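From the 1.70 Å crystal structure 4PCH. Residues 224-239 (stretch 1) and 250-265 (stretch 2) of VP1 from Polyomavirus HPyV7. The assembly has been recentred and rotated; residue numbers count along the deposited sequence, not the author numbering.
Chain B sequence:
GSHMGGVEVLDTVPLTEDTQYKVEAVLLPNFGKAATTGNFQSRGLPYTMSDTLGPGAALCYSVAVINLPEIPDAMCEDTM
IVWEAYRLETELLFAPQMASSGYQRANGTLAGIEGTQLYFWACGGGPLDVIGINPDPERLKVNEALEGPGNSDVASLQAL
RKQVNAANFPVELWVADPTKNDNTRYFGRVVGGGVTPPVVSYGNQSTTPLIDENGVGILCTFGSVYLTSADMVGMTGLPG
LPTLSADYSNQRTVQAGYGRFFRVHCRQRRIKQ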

# COMPACT_ATOMS: atom_id res chain seq x y z
N SER B 224 8.94 29.45 -22.81
CA SER B 224 9.68 28.62 -21.89
C SER B 224 8.70 27.72 -21.15
O SER B 224 7.53 28.03 -21.07
CB SER B 224 10.37 29.46 -20.80
OG SER B 224 11.31 30.36 -21.32
N VAL B 225 9.24 26.65 -20.59
CA VAL B 225 8.48 25.76 -19.69
C VAL B 225 9.08 25.91 -18.29
O VAL B 225 10.29 26.02 -18.12
CB VAL B 225 8.45 24.32 -20.20
CG1 VAL B 225 9.82 23.70 -20.30
CG2 VAL B 225 7.55 23.45 -19.32
N TYR B 226 8.19 25.91 -17.29
CA TYR B 226 8.54 26.21 -15.91
C TYR B 226 8.38 24.91 -15.15
O TYR B 226 7.30 24.30 -15.20
CB TYR B 226 7.60 27.28 -15.33
CG TYR B 226 7.82 28.65 -15.96
CD1 TYR B 226 7.47 28.87 -17.27
CD2 TYR B 226 8.38 29.69 -15.24
CE1 TYR B 226 7.69 30.10 -17.87
CE2 TYR B 226 8.60 30.92 -15.82
CZ TYR B 226 8.25 31.12 -17.14
OH TYR B 226 8.45 32.32 -17.76
N LEU B 227 9.47 24.47 -14.53
CA LEU B 227 9.51 23.24 -13.71
C LEU B 227 9.75 23.61 -12.28
O LEU B 227 10.56 24.47 -11.99
CB LEU B 227 10.64 22.34 -14.20
CG LEU B 227 10.51 21.91 -15.67
CD1 LEU B 227 11.74 21.12 -16.07
CD2 LEU B 227 9.22 21.14 -15.93
N THR B 228 9.06 22.91 -11.37
CA THR B 228 9.21 23.15 -9.93
C THR B 228 9.23 21.78 -9.25
O THR B 228 8.52 20.88 -9.68
CB THR B 228 8.06 24.01 -9.36
OG1 THR B 228 7.87 25.18 -10.18
CG2 THR B 228 8.35 24.48 -7.93
N SER B 229 10.09 21.62 -8.24
CA SER B 229 10.11 20.34 -7.53
C SER B 229 10.52 20.49 -6.09
O SER B 229 11.08 21.50 -5.70
CB SER B 229 11.00 19.32 -8.25
OG SER B 229 12.36 19.64 -8.18
N ALA B 230 10.20 19.48 -5.27
CA ALA B 230 10.77 19.35 -3.95
C ALA B 230 10.67 17.91 -3.55
O ALA B 230 9.59 17.29 -3.69
CB ALA B 230 10.02 20.21 -2.95
N ASP B 231 11.77 17.37 -3.05
CA ASP B 231 11.86 15.97 -2.67
C ASP B 231 12.64 15.84 -1.37
O ASP B 231 13.87 15.83 -1.36
CB ASP B 231 12.48 15.14 -3.80
CG ASP B 231 11.57 15.06 -5.01
OD1 ASP B 231 10.58 14.25 -4.99
OD2 ASP B 231 11.77 15.86 -5.95
N MET B 232 11.89 15.80 -0.28
CA MET B 232 12.45 15.58 1.05
C MET B 232 12.18 14.13 1.40
O MET B 232 11.03 13.74 1.54
CB MET B 232 11.78 16.48 2.08
CG MET B 232 12.31 16.20 3.49
SD MET B 232 11.80 17.39 4.73
CE MET B 232 10.04 17.22 4.65
N VAL B 233 13.25 13.34 1.42
CA VAL B 233 13.16 11.91 1.65
C VAL B 233 13.08 11.58 3.13
O VAL B 233 12.59 10.52 3.49
CB VAL B 233 14.34 11.15 0.98
CG1 VAL B 233 14.12 9.66 1.03
CG2 VAL B 233 14.55 11.57 -0.45
N GLY B 234 13.53 12.49 4.00
CA GLY B 234 13.40 12.34 5.45
C GLY B 234 14.54 13.04 6.14
O GLY B 234 15.05 14.04 5.61
N MET B 235 14.94 12.54 7.31
CA MET B 235 16.12 13.08 8.01
C MET B 235 17.21 12.01 8.19
O MET B 235 16.97 10.79 8.05
CB MET B 235 15.71 13.70 9.34
CG MET B 235 14.89 14.99 9.18
SD MET B 235 14.59 15.72 10.82
CE MET B 235 15.85 17.02 10.72
N THR B 236 18.40 12.48 8.53
CA THR B 236 19.59 11.66 8.63
C THR B 236 20.52 12.15 9.71
O THR B 236 20.52 13.33 10.06
CB THR B 236 20.35 11.61 7.27
OG1 THR B 236 21.43 10.66 7.35
CG2 THR B 236 20.88 12.96 6.85
N GLY B 237 21.28 11.20 10.28
CA GLY B 237 22.48 11.51 11.04
C GLY B 237 23.69 11.60 10.12
O GLY B 237 23.61 11.38 8.88
N LEU B 238 24.83 11.90 10.72
CA LEU B 238 26.09 11.97 9.98
C LEU B 238 26.73 10.59 9.84
O LEU B 238 26.49 9.70 10.65
CB LEU B 238 27.08 12.89 10.69
CG LEU B 238 26.54 14.26 11.04
CD1 LEU B 238 27.63 15.10 11.74
CD2 LEU B 238 25.95 15.00 9.87
N PRO B 239 27.61 10.41 8.84
CA PRO B 239 28.26 9.10 8.67
C PRO B 239 29.06 8.58 9.84
O PRO B 239 29.88 9.29 10.40
CB PRO B 239 29.15 9.30 7.43
CG PRO B 239 28.45 10.37 6.67
CD PRO B 239 27.89 11.30 7.70
N ASN B 250 21.12 17.50 17.73
CA ASN B 250 21.64 18.70 17.09
C ASN B 250 22.43 18.42 15.80
O ASN B 250 22.92 19.38 15.15
CB ASN B 250 22.48 19.54 18.06
CG ASN B 250 23.80 18.89 18.44
OD1 ASN B 250 24.08 17.75 18.11
ND2 ASN B 250 24.62 19.63 19.19
N GLN B 251 22.56 17.15 15.42
CA GLN B 251 23.15 16.77 14.12
C GLN B 251 22.14 16.29 13.07
O GLN B 251 22.49 16.16 11.89
CB GLN B 251 24.24 15.73 14.31
CG GLN B 251 25.43 16.22 15.12
CD GLN B 251 26.45 15.12 15.38
OE1 GLN B 251 26.20 13.96 15.10
NE2 GLN B 251 27.60 15.50 15.94
N ARG B 252 20.88 16.10 13.46
CA ARG B 252 19.88 15.61 12.51
C ARG B 252 19.73 16.63 11.38
O ARG B 252 19.64 17.85 11.63
CB ARG B 252 18.54 15.35 13.17
CG ARG B 252 18.53 14.30 14.26
CD ARG B 252 18.70 12.90 13.72
NE ARG B 252 17.49 12.44 13.02
CZ ARG B 252 17.43 11.32 12.32
NH1 ARG B 252 18.50 10.54 12.24
NH2 ARG B 252 16.31 10.99 11.68
N THR B 253 19.72 16.11 10.16
CA THR B 253 19.79 16.90 8.95
C THR B 253 18.72 16.44 7.97
O THR B 253 18.42 15.25 7.88
CB THR B 253 21.20 16.68 8.39
OG1 THR B 253 22.15 17.34 9.27
CG2 THR B 253 21.33 17.20 7.05
N VAL B 254 18.16 17.34 7.19
CA VAL B 254 17.24 16.93 6.12
C VAL B 254 17.97 16.26 4.97
O VAL B 254 18.99 16.76 4.47
CB VAL B 254 16.43 18.14 5.60
CG1 VAL B 254 15.60 17.74 4.41
CG2 VAL B 254 15.59 18.70 6.73
N GLN B 255 17.43 15.12 4.54
CA GLN B 255 17.89 14.41 3.35
C GLN B 255 16.97 14.69 2.21
O GLN B 255 15.77 14.34 2.27
CB GLN B 255 17.94 12.89 3.58
CG GLN B 255 18.32 12.07 2.34
CD GLN B 255 19.78 12.20 2.01
OE1 GLN B 255 20.67 11.72 2.76
NE2 GLN B 255 20.06 12.88 0.91
N ALA B 256 17.50 15.30 1.16
CA ALA B 256 16.74 15.51 -0.06
C ALA B 256 17.13 14.51 -1.13
O ALA B 256 18.13 13.81 -1.02
CB ALA B 256 16.94 16.94 -0.57
N GLY B 257 16.33 14.42 -2.18
CA GLY B 257 16.76 13.69 -3.38
C GLY B 257 18.03 14.30 -3.95
O GLY B 257 18.35 15.44 -3.67
N TYR B 258 18.76 13.51 -4.73
CA TYR B 258 19.96 13.99 -5.39
C TYR B 258 19.65 14.91 -6.56
O TYR B 258 20.52 15.63 -7.06
CB TYR B 258 20.71 12.79 -5.93
CG TYR B 258 21.25 11.83 -4.90
CD1 TYR B 258 21.51 12.23 -3.57
CD2 TYR B 258 21.63 10.56 -5.29
CE1 TYR B 258 22.08 11.34 -2.67
CE2 TYR B 258 22.24 9.67 -4.39
CZ TYR B 258 22.46 10.07 -3.09
OH TYR B 258 23.08 9.18 -2.24
N GLY B 259 18.43 14.80 -7.04
CA GLY B 259 17.95 15.57 -8.18
C GLY B 259 16.60 15.04 -8.61
O GLY B 259 16.19 13.94 -8.22
N ARG B 260 15.88 15.82 -9.42
CA ARG B 260 14.63 15.36 -10.04
C ARG B 260 14.71 15.60 -11.53
O ARG B 260 14.82 16.75 -11.97
CB ARG B 260 13.34 15.98 -9.47
CG ARG B 260 12.10 15.49 -10.22
CD ARG B 260 10.79 15.88 -9.57
NE ARG B 260 10.50 15.05 -8.39
CZ ARG B 260 9.90 13.86 -8.43
NH1 ARG B 260 9.54 13.31 -9.58
NH2 ARG B 260 9.68 13.17 -7.31
N PHE B 261 14.67 14.49 -12.27
CA PHE B 261 14.69 14.48 -13.74
C PHE B 261 13.32 14.83 -14.30
O PHE B 261 12.33 14.35 -13.81
CB PHE B 261 15.13 13.10 -14.25
CG PHE B 261 15.07 12.93 -15.75
CD1 PHE B 261 16.06 13.48 -16.55
CD2 PHE B 261 14.01 12.26 -16.36
CE1 PHE B 261 16.03 13.34 -17.92
CE2 PHE B 261 13.98 12.12 -17.73
CZ PHE B 261 14.97 12.66 -18.51
N PHE B 262 13.30 15.61 -15.39
CA PHE B 262 12.08 15.83 -16.17
C PHE B 262 12.43 15.69 -17.64
O PHE B 262 13.49 16.16 -18.07
CB PHE B 262 11.55 17.25 -16.02
CG PHE B 262 10.99 17.59 -14.66
CD1 PHE B 262 11.83 17.98 -13.63
CD2 PHE B 262 9.61 17.55 -14.42
CE1 PHE B 262 11.31 18.35 -12.39
CE2 PHE B 262 9.09 17.92 -13.19
CZ PHE B 262 9.95 18.33 -12.17
N ARG B 263 11.55 15.04 -18.42
CA ARG B 263 11.57 15.13 -19.87
C ARG B 263 10.19 15.64 -20.29
O ARG B 263 9.17 15.03 -19.99
CB ARG B 263 11.83 13.76 -20.53
CG ARG B 263 11.91 13.82 -22.05
CD ARG B 263 12.11 12.47 -22.71
NE ARG B 263 13.26 11.71 -22.22
CZ ARG B 263 13.24 10.73 -21.32
NH1 ARG B 263 14.37 10.13 -20.99
NH2 ARG B 263 12.10 10.36 -20.69
N VAL B 264 10.16 16.77 -20.99
CA VAL B 264 8.88 17.40 -21.33
C VAL B 264 8.71 17.29 -22.84
O VAL B 264 9.60 17.71 -23.60
CB VAL B 264 8.86 18.89 -20.90
CG1 VAL B 264 7.55 19.55 -21.28
CG2 VAL B 264 9.06 19.03 -19.39
N HIS B 265 7.57 16.75 -23.27
CA HIS B 265 7.28 16.60 -24.69
C HIS B 265 6.33 17.66 -25.16
O HIS B 265 5.27 17.86 -24.57
CB HIS B 265 6.66 15.24 -24.93
CG HIS B 265 7.50 14.11 -24.45
ND1 HIS B 265 8.29 13.36 -25.30
CD2 HIS B 265 7.69 13.60 -23.21
CE1 HIS B 265 8.92 12.44 -24.60
NE2 HIS B 265 8.58 12.58 -23.33
O HOH W 1 19.78 8.60 10.28
O HOH W 2 24.65 12.46 13.68

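Strand 224-236 meets strand 253-256 at 148° between N-to-C directions, hence antiparallel, with axes approaching to 4.3 Å. Before that pairing begins, Gln251 and Arg252 make contact through water: water 2 donates to Gln251 OE1 (2.6 Å) and accepts from Leu238 N (3.0 Å), while water 1 accepts from both Gly237 N and Arg252 NH1, each at 3.0 Å, linking two donors that cannot bond each other. The Arg252 guanidinium lays one face over the backbone carbons of Met235 and Thr236.

Thr253 then forms a reciprocal backbone pair with Thr236: Thr253 N to Thr236 O is 2.9 Å, Thr236 N to Thr253 O 2.8 Å. Val254 packs its CG1 3.7 Å from Met232 CG. At Gln255 the register shifts by one, a beta bulge: Gln255 O accepts from Val233 N at 2.8 Å and weakly from Gly234 N at 3.4 Å, while Gln255 N donates to Gly234 O at 2.8 Å. Gly234, at phi/psi 150/-150, adopts a backbone suited to glycine.

Gly257 N closes the ladder on Asp231 O (3.0 Å, 157°). Beyond it, side chains carry the contact. Arg260 grips Asp231 in a two-pronged salt bridge, NH2 to OD1 2.7 Å and NE to OD2 2.9 Å. Phe262 receives Leu227 CD2 over its ring face, 4.2 Å from the centroid, and Val264 CG2 lies 4.1 Å from that same Leu227 CD2.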